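Local atomic coordinates of BH1408 protein (Bacillus halodurans, PDB entry 4E0A), a protein that belongs to the GNAT family of acetyltransferases and probably transfers an acetyl group from acetyl-CoA to an amine of a substrate not identified here. Residues 92-97 against 107-112; 111-116 against 123-128. The protein carries 1 engineered substitution. One frame throughout, in Å; residues are numbered along the deposited sequence. Where two conformers were deposited one is given.

Interaction 1. Residues 92-97 against 107-112. With PO4 (phosphate ion), chain E.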
ATOM      1  N   SER A  92     -10.954   5.747   1.502  1.00  6.87           N
ATOM      2  CA  SER A  92     -10.352   6.057   0.204  1.00 10.21           C
ATOM      3  C   SER A  92     -10.235   7.565  -0.035  1.00 15.75           C
ATOM      4  O   SER A  92      -9.362   8.017  -0.772  1.00 15.41           O
ATOM      5  CB  SER A  92     -11.139   5.385  -0.926  1.00 11.30           C
ATOM      6  OG  SER A  92     -12.457   5.896  -0.993  1.00 11.99           O
ATOM      7  N   ASP A  93     -11.097   8.341   0.616  1.00 13.02           N
ATOM      8  CA  ASP A  93     -11.042   9.796   0.521  1.00 15.89           C
ATOM      9  C   ASP A  93     -11.484  10.428   1.834  1.00 15.11           C
ATOM     10  O   ASP A  93     -12.416   9.949   2.481  1.00 12.57           O
ATOM     11  CB  ASP A  93     -11.959  10.295  -0.601  1.00 22.97           C
ATOM     12  CG  ASP A  93     -11.625   9.666  -1.947  1.00 29.18           C
ATOM     13  OD1 ASP A  93     -12.220   8.611  -2.288  1.00 27.16           O
ATOM     14  OD2 ASP A  93     -10.743  10.214  -2.642  1.00 30.42           O
ATOM     15  N   LEU A  94     -10.827  11.510   2.219  1.00 15.69           N
ATOM     16  CA  LEU A  94     -11.331  12.358   3.299  1.00 14.16           C
ATOM     17  C   LEU A  94     -10.780  13.758   3.102  1.00 16.20           C
ATOM     18  O   LEU A  94      -9.602  14.027   3.395  1.00 14.90           O
ATOM     19  CB  LEU A  94     -10.970  11.795   4.686  1.00 12.17           C
ATOM     20  CG  LEU A  94     -11.683  12.372   5.922  1.00 14.15           C
ATOM     21  CD1 LEU A  94     -11.575  11.431   7.108  1.00 12.06           C
ATOM     22  CD2 LEU A  94     -11.158  13.770   6.316  1.00 16.84           C
ATOM     23  N   CYS A  95     -11.640  14.656   2.624  1.00 12.41           N
ATOM     24  CA  CYS A  95     -11.223  16.006   2.278  1.00 12.11           C
ATOM     25  C   CYS A  95     -11.989  17.043   3.085  1.00 14.88           C
ATOM     26  O   CYS A  95     -13.209  16.970   3.197  1.00 13.79           O
ATOM     27  CB  CYS A  95     -11.454  16.272   0.787  1.00 12.71           C
ATOM     28  SG  CYS A  95     -10.794  15.016  -0.340  1.00 22.21           S
ATOM     29  N   VAL A  96     -11.264  18.006   3.642  1.00 14.22           N
ATOM     30  CA  VAL A  96     -11.876  19.167   4.265  1.00 16.40           C
ATOM     31  C   VAL A  96     -11.493  20.359   3.397  1.00 18.08           C
ATOM     32  O   VAL A  96     -10.332  20.507   3.025  1.00 17.95           O
ATOM     33  CB  VAL A  96     -11.372  19.379   5.708  1.00 20.07           C
ATOM     34  CG1 VAL A  96     -11.952  20.650   6.307  1.00 14.48           C
ATOM     35  CG2 VAL A  96     -11.708  18.163   6.588  1.00 23.81           C
ATOM     36  N   ASP A  97     -12.488  21.170   3.042  1.00 16.94           N
ATOM     37  CA  ASP A  97     -12.301  22.359   2.213  1.00 12.67           C
ATOM     38  C   ASP A  97     -11.194  23.218   2.811  1.00 18.94           C
ATOM     39  O   ASP A  97     -11.254  23.564   4.001  1.00 14.39           O
ATOM     40  CB  ASP A  97     -13.625  23.145   2.191  1.00 16.99           C
ATOM     41  CG  ASP A  97     -13.626  24.311   1.196  1.00 19.80           C
ATOM     42  OD1 ASP A  97     -12.553  24.765   0.755  1.00 22.75           O
ATOM     43  OD2 ASP A  97     -14.733  24.797   0.871  1.00 24.22           O
ATOM     44  N   ARG A 107     -12.125  15.998  12.337  1.00 12.83           N
ATOM     45  CA  ARG A 107     -12.335  15.138  13.500  1.00 16.27           C
ATOM     46  C   ARG A 107     -13.774  14.642  13.587  1.00 14.32           C
ATOM     47  O   ARG A 107     -14.012  13.479  13.873  1.00 12.37           O
ATOM     48  CB  ARG A 107     -11.958  15.869  14.791  1.00 19.38           C
ATOM     49  CG  ARG A 107     -12.133  15.025  16.035  1.00 26.23           C
ATOM     50  CD  ARG A 107     -11.627  15.739  17.280  1.00 36.78           C
ATOM     51  NE  ARG A 107     -10.200  15.507  17.516  1.00 43.84           N
ATOM     52  CZ  ARG A 107      -9.718  14.560  18.322  1.00 45.94           C
ATOM     53  NH1 ARG A 107     -10.546  13.748  18.966  1.00 49.71           N
ATOM     54  NH2 ARG A 107      -8.408  14.424  18.485  1.00 43.31           N
ATOM     55  N   LEU A 108     -14.740  15.519  13.336  1.00 13.39           N
ATOM     56  CA  LEU A 108     -16.132  15.099  13.390  1.00 13.80           C
ATOM     57  C   LEU A 108     -16.423  14.022  12.336  1.00 12.20           C
ATOM     58  O   LEU A 108     -17.113  13.036  12.617  1.00 12.88           O
ATOM     59  CB  LEU A 108     -17.072  16.293  13.212  1.00 16.58           C
ATOM     60  CG  LEU A 108     -17.210  17.231  14.416  1.00 20.41           C
ATOM     61  CD1 LEU A 108     -18.022  18.448  14.046  1.00 19.68           C
ATOM     62  CD2 LEU A 108     -17.860  16.514  15.585  1.00 23.18           C
ATOM     63  N   ILE A 109     -15.910  14.209  11.128  1.00  8.77           N
ATOM     64  CA  ILE A 109     -16.090  13.195  10.071  1.00 11.16           C
ATOM     65  C   ILE A 109     -15.441  11.871  10.473  1.00 10.46           C
ATOM     66  O   ILE A 109     -16.037  10.798  10.329  1.00 12.52           O
ATOM     67  CB  ILE A 109     -15.516  13.649   8.725  1.00 14.67           C
ATOM     68  CG1 ILE A 109     -16.394  14.751   8.116  1.00 18.93           C
ATOM     69  CG2 ILE A 109     -15.412  12.458   7.750  1.00 14.05           C
ATOM     70  CD1 ILE A 109     -17.693  14.226   7.606  1.00 20.71           C
ATOM     71  N   PHE A 110     -14.226  11.949  11.000  1.00 11.55           N
ATOM     72  CA  PHE A 110     -13.509  10.745  11.422  1.00 15.89           C
ATOM     73  C   PHE A 110     -14.240  10.001  12.542  1.00 12.94           C
ATOM     74  O   PHE A 110     -14.293   8.779  12.553  1.00 14.25           O
ATOM     75  CB  PHE A 110     -12.093  11.088  11.884  1.00 14.64           C
ATOM     76  CG  PHE A 110     -11.173   9.897  11.952  1.00 12.68           C
ATOM     77  CD1 PHE A 110     -10.566   9.403  10.794  1.00 12.65           C
ATOM     78  CD2 PHE A 110     -10.909   9.275  13.163  1.00 16.02           C
ATOM     79  CE1 PHE A 110      -9.707   8.315  10.836  1.00 12.63           C
ATOM     80  CE2 PHE A 110     -10.047   8.181  13.222  1.00 13.69           C
ATOM     81  CZ  PHE A 110      -9.437   7.698  12.060  1.00 14.21           C
ATOM     82  N   GLU A 111     -14.795  10.744  13.491  1.00 11.97           N
ATOM     83  CA  GLU A 111     -15.605  10.134  14.534  1.00 16.54           C
ATOM     84  C   GLU A 111     -16.793   9.363  13.957  1.00 14.52           C
ATOM     85  O   GLU A 111     -17.116   8.275  14.430  1.00 16.50           O
ATOM     86  CB  GLU A 111     -16.049  11.189  15.548  1.00 16.82           C
ATOM     87  CG  GLU A 111     -14.923  11.552  16.497  1.00 20.87           C
ATOM     88  CD  GLU A 111     -15.142  12.864  17.210  1.00 28.88           C
ATOM     89  OE1 GLU A 111     -16.064  13.611  16.820  1.00 34.36           O
ATOM     90  OE2 GLU A 111     -14.381  13.149  18.158  1.00 32.91           O
ATOM     91  N   ALA A 112     -17.421   9.919  12.925  1.00 12.53           N
ATOM     92  CA  ALA A 112     -18.507   9.231  12.238  1.00 12.52           C
ATOM     93  C   ALA A 112     -18.014   7.918  11.628  1.00 11.54           C
ATOM     94  O   ALA A 112     -18.704   6.899  11.668  1.00 13.08           O
ATOM     95  CB  ALA A 112     -19.093  10.127  11.153  1.00 17.16           C
TER
HETATM   96  P   PO4 E 203      -7.166   9.391   2.529  1.00 57.57           P
HETATM   97  O1  PO4 E 203      -7.964  10.116   1.473  1.00 57.94           O
HETATM   98  O2  PO4 E 203      -6.223  10.345   3.230  1.00 51.84           O
HETATM   99  O3  PO4 E 203      -8.106   8.796   3.543  1.00 63.29           O
HETATM  100  O4  PO4 E 203      -6.385   8.278   1.872  1.00 61.96           O
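Ser92 OG is hydrogen-bonded to His73 NE2 and makes a weak hydrogen bond to Val71 O; Asp93 OD1 lies 3.0 Å from Ser92 OG. Ser92 and Asp93 both face Val71 in a classic beta bulge. Just past it, Leu94 N makes a weak hydrogen bond to O1 of a phosphate ion at 3.3 Å, bent to 124°; the ion probably comes from the crystallisation liquor. In GNAT relatives a bulge in the corresponding strand borders the acetyl-CoA site, and a similar role is likely here.

Leu94 carries the apolar part of the contact. Its CD1 lies 4.0 Å from Ile109 CG2, with Leu94 CG at 4.2 Å from the same methyl, and the two side chains run past one another in opposite directions. CD1 also reaches the edge of the Phe110 ring, near its plane, 4.3 Å from Phe110 CD1. With chi1 at -166°, Leu94 extends its CG opposite the backbone N and carries the branch to the helix.

Tyr140 of helix 134-142 touches both Leu94 and Phe110, and Leu154 of the second subunit packs on Phe110. Asp93 and Cys95 meet helix 11-28, so strand 86-96 lies between that helix and helix 105-119.

Interaction 2. Residues 111-116 against 123-128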
ATOM      1  N   GLU A 111     -14.795  10.744  13.491  1.00 11.97           N
ATOM      2  CA  GLU A 111     -15.605  10.134  14.534  1.00 16.54           C
ATOM      3  C   GLU A 111     -16.793   9.363  13.957  1.00 14.52           C
ATOM      4  O   GLU A 111     -17.116   8.275  14.430  1.00 16.50           O
ATOM      5  CB  GLU A 111     -16.049  11.189  15.548  1.00 16.82           C
ATOM      6  CG  GLU A 111     -14.923  11.552  16.497  1.00 20.87           C
ATOM      7  CD  GLU A 111     -15.142  12.864  17.210  1.00 28.88           C
ATOM      8  OE1 GLU A 111     -16.064  13.611  16.820  1.00 34.36           O
ATOM      9  OE2 GLU A 111     -14.381  13.149  18.158  1.00 32.91           O
ATOM     10  N   ALA A 112     -17.421   9.919  12.925  1.00 12.53           N
ATOM     11  CA  ALA A 112     -18.507   9.231  12.238  1.00 12.52           C
ATOM     12  C   ALA A 112     -18.014   7.918  11.628  1.00 11.54           C
ATOM     13  O   ALA A 112     -18.704   6.899  11.668  1.00 13.08           O
ATOM     14  CB  ALA A 112     -19.093  10.127  11.153  1.00 17.16           C
ATOM     15  N   ILE A 113     -16.808   7.941  11.075  1.00  9.83           N
ATOM     16  CA  ILE A 113     -16.240   6.738  10.468  1.00  9.86           C
ATOM     17  C   ILE A 113     -15.970   5.673  11.532  1.00 10.11           C
ATOM     18  O   ILE A 113     -16.257   4.499  11.315  1.00 11.07           O
ATOM     19  CB  ILE A 113     -14.987   7.061   9.642  1.00 10.42           C
ATOM     20  CG1 ILE A 113     -15.360   8.011   8.488  1.00 12.48           C
ATOM     21  CG2 ILE A 113     -14.340   5.795   9.084  1.00  6.82           C
ATOM     22  CD1 ILE A 113     -14.181   8.520   7.709  1.00 12.98           C
ATOM     23  N   ILE A 114     -15.454   6.088  12.684  1.00 11.67           N
ATOM     24  CA  ILE A 114     -15.263   5.160  13.799  1.00 14.22           C
ATOM     25  C   ILE A 114     -16.579   4.481  14.175  1.00 16.83           C
ATOM     26  O   ILE A 114     -16.636   3.259  14.318  1.00 17.58           O
ATOM     27  CB  ILE A 114     -14.667   5.850  15.037  1.00 14.76           C
ATOM     28  CG1 ILE A 114     -13.234   6.302  14.763  1.00 17.09           C
ATOM     29  CG2 ILE A 114     -14.702   4.899  16.250  1.00 14.92           C
ATOM     30  CD1 ILE A 114     -12.661   7.244  15.824  1.00 15.38           C
ATOM     31  N   SER A 115     -17.643   5.274  14.306  1.00 16.71           N
ATOM     32  CA  SER A 115     -18.952   4.733  14.659  0.54 14.92           C
ATOM     33  C   SER A 115     -19.403   3.698  13.644  1.00 14.30           C
ATOM     34  O   SER A 115     -19.992   2.680  14.006  1.00 17.97           O
ATOM     35  CB  SER A 115     -19.996   5.845  14.767  0.54 14.86           C
ATOM     36  OG  SER A 115     -19.776   6.624  15.924  0.54 17.54           O
ATOM     37  N   TYR A 116     -19.117   3.962  12.377  1.00 14.14           N
ATOM     38  CA  TYR A 116     -19.420   3.027  11.310  1.00 14.22           C
ATOM     39  C   TYR A 116     -18.625   1.736  11.500  1.00 15.51           C
ATOM     40  O   TYR A 116     -19.180   0.640  11.415  1.00 14.48           O
ATOM     41  CB  TYR A 116     -19.090   3.654   9.948  1.00 19.73           C
ATOM     42  CG  TYR A 116     -19.367   2.748   8.773  1.00 26.28           C
ATOM     43  CD1 TYR A 116     -18.362   1.961   8.220  1.00 33.23           C
ATOM     44  CD2 TYR A 116     -20.638   2.678   8.210  1.00 30.86           C
ATOM     45  CE1 TYR A 116     -18.612   1.128   7.143  1.00 35.10           C
ATOM     46  CE2 TYR A 116     -20.899   1.844   7.133  1.00 34.69           C
ATOM     47  CZ  TYR A 116     -19.882   1.071   6.605  1.00 36.39           C
ATOM     48  OH  TYR A 116     -20.137   0.241   5.537  1.00 40.25           O
ATOM     49  N   ASP A 123     -12.166  -4.917  12.378  1.00 15.60           N
ATOM     50  CA  ASP A 123     -10.920  -5.047  13.108  1.00 15.62           C
ATOM     51  C   ASP A 123     -10.200  -3.718  13.196  1.00 18.73           C
ATOM     52  O   ASP A 123      -9.494  -3.448  14.165  1.00 15.10           O
ATOM     53  CB  ASP A 123     -10.007  -6.058  12.410  1.00 18.36           C
ATOM     54  CG  ASP A 123     -10.609  -7.449  12.351  1.00 21.32           C
ATOM     55  OD1 ASP A 123     -10.823  -8.045  13.424  1.00 28.22           O
ATOM     56  OD2 ASP A 123     -10.840  -7.959  11.237  1.00 20.86           O
ATOM     57  N   ALA A 124     -10.361  -2.878  12.179  1.00 12.04           N
ATOM     58  CA  ALA A 124      -9.542  -1.677  12.134  1.00 13.27           C
ATOM     59  C   ALA A 124     -10.032  -0.707  11.069  1.00 12.38           C
ATOM     60  O   ALA A 124     -10.755  -1.097  10.147  1.00 15.92           O
ATOM     61  CB  ALA A 124      -8.074  -2.061  11.857  1.00 12.98           C
ATOM     62  N   ILE A 125      -9.636   0.552  11.207  1.00 11.70           N
ATOM     63  CA  ILE A 125      -9.797   1.520  10.127  1.00 11.71           C
ATOM     64  C   ILE A 125      -8.433   1.643   9.474  1.00 15.03           C
ATOM     65  O   ILE A 125      -7.422   1.706  10.175  1.00 15.21           O
ATOM     66  CB  ILE A 125     -10.215   2.886  10.659  1.00 15.96           C
ATOM     67  CG1 ILE A 125     -11.585   2.772  11.340  1.00 20.53           C
ATOM     68  CG2 ILE A 125     -10.257   3.915   9.530  1.00 14.40           C
ATOM     69  CD1 ILE A 125     -11.999   4.024  12.055  1.00 28.85           C
ATOM     70  N   GLU A 126      -8.400   1.653   8.140  1.00 13.52           N
ATOM     71  CA  GLU A 126      -7.154   1.810   7.406  1.00 11.93           C
ATOM     72  C   GLU A 126      -7.291   2.883   6.322  1.00 10.10           C
ATOM     73  O   GLU A 126      -8.401   3.197   5.897  1.00 13.25           O
ATOM     74  CB  GLU A 126      -6.736   0.480   6.774  1.00 11.66           C
ATOM     75  CG  GLU A 126      -6.537  -0.654   7.774  1.00 11.27           C
ATOM     76  CD  GLU A 126      -6.030  -1.922   7.098  1.00 17.63           C
ATOM     77  OE1 GLU A 126      -6.250  -2.077   5.873  1.00 16.74           O
ATOM     78  OE2 GLU A 126      -5.410  -2.761   7.790  1.00 19.48           O
ATOM     79  N   LEU A 127      -6.160   3.442   5.896  1.00 10.81           N
ATOM     80  CA  LEU A 127      -6.117   4.380   4.773  1.00  8.22           C
ATOM     81  C   LEU A 127      -4.697   4.458   4.269  1.00 10.77           C
ATOM     82  O   LEU A 127      -3.776   3.989   4.939  1.00 11.75           O
ATOM     83  CB  LEU A 127      -6.605   5.775   5.197  1.00  6.05           C
ATOM     84  CG  LEU A 127      -5.833   6.516   6.295  1.00 11.08           C
ATOM     85  CD1 LEU A 127      -4.553   7.225   5.789  1.00 10.20           C
ATOM     86  CD2 LEU A 127      -6.766   7.510   6.957  1.00 19.87           C
ATOM     87  N   ASP A 128      -4.504   5.084   3.112  1.00  7.91           N
ATOM     88  CA  ASP A 128      -3.157   5.324   2.628  1.00 12.14           C
ATOM     89  C   ASP A 128      -2.897   6.799   2.473  1.00 12.75           C
ATOM     90  O   ASP A 128      -3.742   7.540   1.992  1.00 12.66           O
ATOM     91  CB  ASP A 128      -2.909   4.609   1.307  1.00 12.70           C
ATOM     92  CG  ASP A 128      -2.852   3.099   1.471  1.00 20.00           C
ATOM     93  OD1 ASP A 128      -3.821   2.419   1.075  1.00 25.17           O
ATOM     94  OD2 ASP A 128      -1.846   2.596   2.017  1.00 22.99           O
TER
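Apolar packing accounts for the whole of the direct contact, and one methyl group carries it: Ile125 CD1 meets two successive helix residues. It sits 3.7 Å from Ile114 CG1 and 3.9 Å from Ile114 CA, so the methyl reaches the helix backbone as well as the branch. The side chains of Ile114 and Ile125 cross at about a right angle. Ile113 contributes its CG2, 4.2 Å from Ile125 CD1, in a more slanting approach. With chi2 at 172° the Ile125 chain is extended, which carries CD1 away from its own CA and across to the helix. Ile114 and Ile125 are also nearest in backbone, with CA atoms 7.5 Å apart, and 111 Å² is buried in all.

No hydrogen bond joins the segments; the polar bonds run within the helix and from the strand to its neighbours in the sheet. Backbone bonds tie Ala124 and Glu126 to Val89, and Glu126 also to Ile91, while Glu126 OE2 forms a salt bridge with Arg86. Residues 124-128 pair in an antiparallel ladder with a strand of the second subunit, continuing the sheet across the interface.

Helix 105-119 connects the parallel neighbours 86-96 and 124-130, and the isoleucines seat its later part on the second strand: the beta-alpha-beta crossover expected in a GNAT fold.

Interactions 1 and 2 seat successive parts of helix 105-119 on the two parallel strands of one beta-alpha-beta unit, and they share Glu111 and Ala112. Both are buried and apolar where the segments meet, with nearly equal areas, 110 and 111 Å². Their centres lie 10 Å apart, and they join directly: Leu94 CD1 is 4.0 Å from Ile113 CD1, so the packing is continuous. What differs is the strand beneath. Interaction 1, nearer the centre of the chain, uses a bulged inner strand with a bound phosphate; interaction 2 uses an outermost strand of the chain's sheet, whose other edge is paired with the second subunit. An aromatic edge enters interaction 1, whereas interaction 2 is aliphatic throughout.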